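PDB 5MQO: Non-reducing end beta-L-arabinofuranosidase from Bacteroides thetaiotaomicron, which is a GH127-family glycoside hydrolase of a gut bacterium, probably an aceric acidase that acts in the breakdown of complex plant pectin. Local coordinates for residues N238-S243 with A297-Y302. Sequence-based numbering, arbitrary orientation.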
loop_
_atom_site.group_PDB
_atom_site.type_symbol
_atom_site.label_atom_id
_atom_site.label_comp_id
_atom_site.label_asym_id
_atom_site.label_seq_id
_atom_site.Cartn_x
_atom_site.Cartn_y
_atom_site.Cartn_z
ATOM N N ASN A 238 22.232 12.259 -3.501
ATOM C CA ASN A 238 21.183 13.285 -3.331
ATOM C C ASN A 238 19.722 12.798 -3.491
ATOM O O ASN A 238 18.871 13.104 -2.651
ATOM C CB ASN A 238 21.458 14.416 -4.328
ATOM C CG ASN A 238 21.814 13.900 -5.724
ATOM O OD1 ASN A 238 21.581 12.732 -6.050
ATOM N ND2 ASN A 238 22.385 14.766 -6.552
ATOM N N ALA A 239 19.459 12.037 -4.561
ATOM C CA ALA A 239 18.131 11.495 -4.883
ATOM C C ALA A 239 17.948 10.021 -4.485
ATOM O O ALA A 239 16.917 9.453 -4.848
ATOM C CB ALA A 239 17.835 11.666 -6.374
ATOM N N ILE A 240 18.916 9.403 -3.767
ATOM C CA ILE A 240 18.735 8.052 -3.117
ATOM C C ILE A 240 17.523 8.083 -2.126
ATOM O O ILE A 240 17.026 7.015 -1.725
ATOM C CB ILE A 240 20.068 7.441 -2.488
ATOM C CG1 ILE A 240 20.964 6.806 -3.576
ATOM C CG2 ILE A 240 19.791 6.358 -1.431
ATOM C CD1 ILE A 240 22.309 6.268 -3.100
ATOM N N CYS A 241 17.056 9.289 -1.746
ATOM C CA CYS A 241 15.673 9.469 -1.285
ATOM C C CYS A 241 14.735 9.515 -2.506
ATOM O O CYS A 241 14.788 10.467 -3.302
ATOM C CB CYS A 241 15.492 10.723 -0.431
ATOM S SG CYS A 241 14.187 10.491 0.791
ATOM N N PRO A 242 13.885 8.477 -2.664
ATOM C CA PRO A 242 12.999 8.386 -3.830
ATOM C C PRO A 242 11.601 9.001 -3.626
ATOM O O PRO A 242 10.823 9.078 -4.577
ATOM C CB PRO A 242 12.899 6.883 -4.028
ATOM C CG PRO A 242 12.893 6.354 -2.618
ATOM C CD PRO A 242 13.737 7.285 -1.794
ATOM N N SER A 243 11.290 9.399 -2.389
ATOM C CA SER A 243 10.185 10.306 -2.077
ATOM C C SER A 243 10.188 11.538 -2.982
ATOM O O SER A 243 9.139 12.032 -3.382
ATOM C CB SER A 243 10.318 10.796 -0.626
ATOM O OG SER A 243 11.495 11.599 -0.445
ATOM N N ALA A 297 13.614 -2.864 -3.533
ATOM C CA ALA A 297 12.228 -2.771 -3.969
ATOM C C ALA A 297 11.552 -1.429 -3.639
ATOM O O ALA A 297 10.715 -0.948 -4.378
ATOM C CB ALA A 297 11.427 -3.961 -3.474
ATOM N N VAL A 298 11.963 -0.813 -2.545
ATOM C CA VAL A 298 11.469 0.508 -2.141
ATOM C C VAL A 298 11.887 1.531 -3.211
ATOM O O VAL A 298 11.044 2.234 -3.770
ATOM C CB VAL A 298 12.004 0.972 -0.741
ATOM C CG1 VAL A 298 11.302 2.259 -0.310
ATOM C CG2 VAL A 298 11.807 -0.073 0.337
ATOM N N ARG A 299 13.189 1.593 -3.493
ATOM C CA ARG A 299 13.718 2.491 -4.509
ATOM C C ARG A 299 13.024 2.244 -5.850
ATOM O O ARG A 299 12.597 3.186 -6.506
ATOM C CB ARG A 299 15.237 2.344 -4.625
ATOM C CG ARG A 299 16.042 2.810 -3.397
ATOM C CD ARG A 299 17.538 2.979 -3.667
ATOM N NE ARG A 299 18.404 2.229 -2.739
ATOM C CZ ARG A 299 19.744 2.059 -2.870
ATOM N NH1 ARG A 299 20.455 2.603 -3.875
ATOM N NH2 ARG A 299 20.402 1.343 -1.963
ATOM N N ALA A 300 12.876 0.975 -6.218
ATOM C CA ALA A 300 12.195 0.567 -7.445
ATOM C C ALA A 300 10.769 1.105 -7.531
ATOM O O ALA A 300 10.362 1.775 -8.480
ATOM C CB ALA A 300 12.146 -0.944 -7.503
ATOM N N ASN A 301 9.995 0.757 -6.529
ATOM C CA ASN A 301 8.594 1.007 -6.579
ATOM C C ASN A 301 8.324 2.508 -6.482
ATOM O O ASN A 301 7.495 3.000 -7.238
ATOM C CB ASN A 301 7.879 0.227 -5.499
ATOM C CG ASN A 301 7.770 -1.253 -5.805
ATOM O OD1 ASN A 301 8.042 -1.715 -6.916
ATOM N ND2 ASN A 301 7.334 -2.014 -4.804
ATOM N N TYR A 302 9.042 3.232 -5.612
ATOM C CA TYR A 302 8.906 4.702 -5.537
ATOM C C TYR A 302 9.307 5.385 -6.848
ATOM O O TYR A 302 8.652 6.331 -7.256
ATOM C CB TYR A 302 9.650 5.307 -4.321
ATOM C CG TYR A 302 8.870 5.201 -3.021
ATOM C CD1 TYR A 302 7.954 6.164 -2.668
ATOM C CD2 TYR A 302 9.006 4.122 -2.188
ATOM C CE1 TYR A 302 7.207 6.071 -1.493
ATOM C CE2 TYR A 302 8.276 4.017 -1.019
ATOM C CZ TYR A 302 7.377 4.997 -0.668
ATOM O OH TYR A 302 6.647 4.892 0.499
#
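Y302, which meets P242 across the contact, has CG anti to its carbonyl carbon and beside the backbone N (chi1 -81°). This torsion places the ring, while Y302 CB itself points toward the loop. There P242 CB lies 3.6 Å from Y302 CB. P242 CG is 3.8 Å from Y302 CB, so one edge of the pyrrolidine bears on the base of the tyrosine. V298 O sits at the ring edge, in its plane, one helical turn back. The far end, Y302 OH, is hydrogen-bonded to N461.

R299 leaves the helix beside the same proline, with P242 CG 4.4 Å from R299 CA. Its chain bends at chi3 (-126°) and carries the guanidinium out to I240. The contact there is loose: I240 CD1 approaches R299 NH1 to 4.2 Å. NH1 also makes a weak hydrogen bond to N281 OD1. I240 is poorly ordered, so this approach is less certain than the proline contact.

The contact is mainly apolar, and P242 is its centre. It joins the loop before helix 243-255 to the first turns of helix 297-314. On the other side of the loop, C241 touches Y192 and H196 of helix 192-208. This is plain loop-to-helix packing within the helical GH127 catalytic domain, a member of the six-hairpin glycosidase clan.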